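Conjugal transfer protein (PDB 5I97) is a VirB8-family inner-membrane component of the pKM101 type IV secretion system, which probably helps build the channel for conjugal DNA transfer. Local coordinates at residues G57-P62 with L149-T154; A104-T109 with A128-E133. All coordinates share one frame; numbering follows the deposited sequence.

Interaction 1. Residues G57-P62 with L149-T154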
# COMPACT_ATOMS: atom_id res chain seq x y z
N GLY A 57 8.86 -14.10 -17.73
CA GLY A 57 9.16 -14.77 -18.98
C GLY A 57 10.55 -14.45 -19.51
O GLY A 57 11.26 -15.34 -19.97
N LEU A 58 10.93 -13.18 -19.46
CA LEU A 58 12.23 -12.76 -19.96
C LEU A 58 13.36 -13.22 -19.05
O LEU A 58 14.49 -13.36 -19.49
CB LEU A 58 12.29 -11.24 -20.12
CG LEU A 58 11.33 -10.62 -21.13
CD1 LEU A 58 11.43 -9.11 -21.09
CD2 LEU A 58 11.62 -11.15 -22.53
N MET A 59 13.05 -13.46 -17.78
CA MET A 59 14.06 -13.80 -16.80
C MET A 59 14.05 -15.28 -16.46
O MET A 59 14.49 -15.66 -15.38
CB MET A 59 13.87 -12.98 -15.53
CG MET A 59 14.02 -11.50 -15.72
SD MET A 59 13.56 -10.61 -14.24
CE MET A 59 13.57 -8.93 -14.86
N SER A 60 13.54 -16.10 -17.37
CA SER A 60 13.47 -17.53 -17.11
C SER A 60 14.00 -18.29 -18.31
O SER A 60 13.88 -17.83 -19.43
CB SER A 60 12.02 -17.98 -16.83
OG SER A 60 11.36 -17.18 -15.86
N THR A 61 14.56 -19.47 -18.06
CA THR A 61 14.81 -20.41 -19.12
C THR A 61 13.44 -20.89 -19.62
O THR A 61 12.46 -20.83 -18.89
CB THR A 61 15.66 -21.61 -18.67
OG1 THR A 61 15.00 -22.29 -17.60
CG2 THR A 61 17.04 -21.16 -18.21
N PRO A 62 13.37 -21.34 -20.87
CA PRO A 62 12.06 -21.77 -21.38
C PRO A 62 11.39 -22.85 -20.53
O PRO A 62 10.16 -22.86 -20.43
CB PRO A 62 12.40 -22.30 -22.78
CG PRO A 62 13.61 -21.53 -23.19
CD PRO A 62 14.39 -21.26 -21.94
N LEU A 149 20.93 -7.35 -18.51
CA LEU A 149 22.08 -8.22 -18.32
C LEU A 149 21.74 -9.66 -18.69
O LEU A 149 22.55 -10.56 -18.52
CB LEU A 149 22.57 -8.13 -16.88
CG LEU A 149 23.00 -6.73 -16.42
CD1 LEU A 149 23.42 -6.74 -14.96
CD2 LEU A 149 24.15 -6.24 -17.29
N GLY A 150 20.53 -9.87 -19.17
CA GLY A 150 20.11 -11.20 -19.58
C GLY A 150 20.05 -12.17 -18.42
O GLY A 150 20.36 -13.35 -18.56
N PHE A 151 19.67 -11.66 -17.25
CA PHE A 151 19.49 -12.51 -16.08
C PHE A 151 18.43 -13.55 -16.36
O PHE A 151 17.42 -13.27 -16.99
CB PHE A 151 19.09 -11.65 -14.87
CG PHE A 151 18.65 -12.44 -13.67
CD1 PHE A 151 19.57 -12.98 -12.79
CD2 PHE A 151 17.30 -12.62 -13.40
CE1 PHE A 151 19.16 -13.69 -11.68
CE2 PHE A 151 16.89 -13.33 -12.30
CZ PHE A 151 17.81 -13.87 -11.44
N ARG A 152 18.65 -14.77 -15.90
CA ARG A 152 17.61 -15.76 -16.01
C ARG A 152 17.70 -16.80 -14.91
O ARG A 152 18.79 -17.17 -14.46
CB ARG A 152 17.60 -16.42 -17.39
CG ARG A 152 18.61 -17.51 -17.64
CD ARG A 152 18.47 -17.97 -19.10
NE ARG A 152 19.34 -19.08 -19.45
CZ ARG A 152 19.32 -19.69 -20.64
NH1 ARG A 152 18.46 -19.30 -21.57
NH2 ARG A 152 20.15 -20.69 -20.88
N VAL A 153 16.53 -17.24 -14.47
CA VAL A 153 16.38 -18.26 -13.46
C VAL A 153 16.34 -19.62 -14.14
O VAL A 153 15.57 -19.83 -15.09
CB VAL A 153 15.10 -18.05 -12.64
CG1 VAL A 153 14.85 -19.20 -11.68
CG2 VAL A 153 15.16 -16.72 -11.91
N THR A 154 17.17 -20.55 -13.66
CA THR A 154 17.35 -21.85 -14.29
C THR A 154 16.64 -22.98 -13.56
O THR A 154 16.47 -24.07 -14.10
CB THR A 154 18.84 -22.21 -14.41
OG1 THR A 154 19.40 -22.35 -13.10
CG2 THR A 154 19.58 -21.14 -15.16

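Interaction 2. Residues A104-T109 with A128-E133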
# COMPACT_ATOMS: atom_id res chain seq x y z
N ALA A 104 20.59 -19.70 -5.07
CA ALA A 104 20.20 -18.73 -4.07
C ALA A 104 19.00 -19.22 -3.27
O ALA A 104 18.14 -19.94 -3.78
CB ALA A 104 19.89 -17.40 -4.71
N THR A 105 18.96 -18.85 -2.00
CA THR A 105 17.85 -19.18 -1.14
C THR A 105 17.19 -17.91 -0.67
O THR A 105 17.82 -17.06 -0.07
CB THR A 105 18.30 -19.97 0.07
OG1 THR A 105 18.83 -21.22 -0.37
CG2 THR A 105 17.13 -20.21 1.00
N ILE A 106 15.91 -17.76 -0.98
CA ILE A 106 15.21 -16.54 -0.63
C ILE A 106 14.00 -16.82 0.28
O ILE A 106 13.09 -17.55 -0.10
CB ILE A 106 14.77 -15.79 -1.89
CG1 ILE A 106 16.01 -15.34 -2.66
CG2 ILE A 106 13.88 -14.61 -1.54
CD1 ILE A 106 15.73 -14.42 -3.82
N ARG A 107 14.00 -16.22 1.46
CA ARG A 107 12.88 -16.35 2.37
C ARG A 107 11.99 -15.13 2.27
O ARG A 107 12.46 -14.00 2.43
CB ARG A 107 13.37 -16.56 3.79
CG ARG A 107 14.01 -17.91 3.97
CD ARG A 107 14.38 -18.18 5.41
NE ARG A 107 14.77 -19.57 5.59
CZ ARG A 107 15.93 -20.10 5.19
NH1 ARG A 107 16.81 -19.35 4.54
NH2 ARG A 107 16.18 -21.38 5.41
N PHE A 108 10.71 -15.37 2.04
CA PHE A 108 9.81 -14.26 1.80
C PHE A 108 8.41 -14.48 2.37
O PHE A 108 8.00 -15.60 2.66
CB PHE A 108 9.74 -13.97 0.29
CG PHE A 108 9.13 -15.07 -0.54
CD1 PHE A 108 9.85 -16.21 -0.85
CD2 PHE A 108 7.85 -14.94 -1.06
CE1 PHE A 108 9.29 -17.21 -1.61
CE2 PHE A 108 7.30 -15.93 -1.84
CZ PHE A 108 8.01 -17.07 -2.11
N THR A 109 7.70 -13.38 2.50
CA THR A 109 6.38 -13.38 3.09
C THR A 109 5.37 -12.80 2.13
O THR A 109 5.62 -11.76 1.51
CB THR A 109 6.36 -12.59 4.40
OG1 THR A 109 7.15 -13.28 5.37
CG2 THR A 109 4.94 -12.45 4.93
N ALA A 128 12.28 -19.92 -1.26
CA ALA A 128 12.51 -20.12 -2.68
C ALA A 128 13.95 -20.54 -2.95
O ALA A 128 14.89 -19.80 -2.66
CB ALA A 128 12.18 -18.86 -3.44
N ILE A 129 14.12 -21.76 -3.47
CA ILE A 129 15.43 -22.24 -3.90
C ILE A 129 15.59 -22.01 -5.40
O ILE A 129 14.88 -22.59 -6.21
CB ILE A 129 15.62 -23.73 -3.60
CG1 ILE A 129 15.31 -24.04 -2.13
CG2 ILE A 129 17.02 -24.18 -4.00
CD1 ILE A 129 16.21 -23.33 -1.16
N MET A 130 16.55 -21.18 -5.78
CA MET A 130 16.63 -20.73 -7.16
C MET A 130 17.97 -21.04 -7.79
O MET A 130 19.01 -20.96 -7.14
CB MET A 130 16.37 -19.23 -7.22
CG MET A 130 15.20 -18.77 -6.36
SD MET A 130 15.02 -16.98 -6.36
CE MET A 130 14.82 -16.65 -8.11
N GLY A 131 17.94 -21.40 -9.07
CA GLY A 131 19.15 -21.49 -9.86
C GLY A 131 19.16 -20.31 -10.82
O GLY A 131 18.11 -19.95 -11.34
N TYR A 132 20.30 -19.67 -11.00
CA TYR A 132 20.37 -18.52 -11.89
C TYR A 132 21.70 -18.40 -12.63
O TYR A 132 22.67 -19.09 -12.33
CB TYR A 132 20.09 -17.24 -11.11
CG TYR A 132 21.17 -16.86 -10.14
CD1 TYR A 132 21.23 -17.42 -8.88
CD2 TYR A 132 22.15 -15.94 -10.48
CE1 TYR A 132 22.22 -17.09 -7.99
CE2 TYR A 132 23.14 -15.60 -9.61
CZ TYR A 132 23.18 -16.17 -8.37
OH TYR A 132 24.17 -15.82 -7.48
N GLU A 133 21.66 -17.62 -13.71
CA GLU A 133 22.81 -17.37 -14.57
C GLU A 133 22.53 -16.14 -15.42
O GLU A 133 21.38 -15.71 -15.53
CB GLU A 133 23.09 -18.58 -15.46
CG GLU A 133 21.95 -18.94 -16.39
CD GLU A 133 22.28 -20.09 -17.31
OE1 GLU A 133 23.15 -20.91 -16.94
OE2 GLU A 133 21.68 -20.18 -18.40

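Interaction 1. Residues G57-P62 with L149-T154
Arg152 and Thr61 meet where the chain leaving helix 49-58 runs along the start of strand 151-160. The arginine can be followed outward from its CB, which packs on the carbonyl group of Met59, 3.8 Å from Met59 O. CG and then CD come up to the methyl of Thr61, and Thr61 CG2 sits 3.3 Å from Arg152 NE, over one face of the guanidinium and offset toward its rim. The same methyl stays within 3.6 Å of Arg152 CZ, beyond which NH1 and NH2 diverge. The arginine side chain, extended from CG to NE, crosses that of Thr61 at about a right angle. NE forms a salt bridge with Glu133 of strand 124-134. An alanine in place of Arg152 would probably leave Glu133 without this partner and open a gap beside the Thr61 methyl.

A single bridge, Ser60 with Val153, joins the turn after helix 49-58 to strand 151-160 in this C-terminal soluble part of the protein, an NTF2-like VirB8 domain that is probably periplasmic, as in its relatives. Val153 N donates to Met59 O at 2.7 Å, approaching from above the carbonyl plane, and Thr61 N donates to Val153 O at 3.2 Å, nearly straight at 168°. Met59 O also receives a CA-H...O contact from Arg152. On the buried side, Met59 CB lies 4.1 Å from Phe151 CD2, and the Phe151 ring meets Trp33 with planes about 20° apart and Tyr134 edge-to-face.

Interaction 2. Residues A104-T109 with A128-E133
A beta hairpin formed by strands 103-114 and 124-134 supplies this contact, in which Ala104 faces Met130, Thr105 faces Ile129 and Ile106 faces Ala128. The two hydrogen-bonded pairs flank the non-hydrogen-bonded pair of Thr105 and Ile129. Ala104 N donates to Met130 O at 2.9 Å, and Met130 N returns a bond of 2.8 Å to Ala104 O. Ile106 and Ala128 exchange a second reciprocal pair of backbone bonds.

The hairpin forms the middle of the four-stranded antiparallel sheet of this VirB8 domain, and one of its faces packs against helix 27-42. On that face the tip of Ile106 meets the sulfur of Met130, CD1 to SD at 3.7 Å, the two side chains crossing obliquely. Met130 CG lies beside the backbone N (chi1 -44°) with SD extended beyond it (chi2 175°), which puts the sulfur beside Ile106. Farther along, Phe108 CE1 comes within 3.8 Å of Ala128 CB, while at the other end Ala104 CB approaches Tyr132 CE1 at 4.0 Å. The tyrosine hydroxyl is hydrogen-bonded to Asp30 of the same helix, and the Phe108 ring stacks on Trp126.

On the opposite face of the sheet, Thr105 and Ile129 run alongside each other in the same direction. The isoleucine's terminal methyl, CD1, touches both branches of the threonine, coming within 3.5 Å of OG1 and 3.9 Å of CG2.

How the interactions relate
The centres of the two interactions lie about 14 Å apart, and both reach the same antiparallel sheet, in which strand 124-134 stands between 103-114 and 151-160. Along the chain the order is 57-62, 104-109, 128-133 and 149-154, so the hairpin of interaction 2 falls between the partners of interaction 1. The two contacts touch directly, among other links, through a probable hydrogen bond from Thr154 N to Gly131 O and through packing of Val153 on Gly131 and of Thr154 on Glu133. Interaction 2 pairs the two central strands, whereas interaction 1 joins an outer strand, 151-160, to the chain after helix 49-58, linking helices and sheet within one domain.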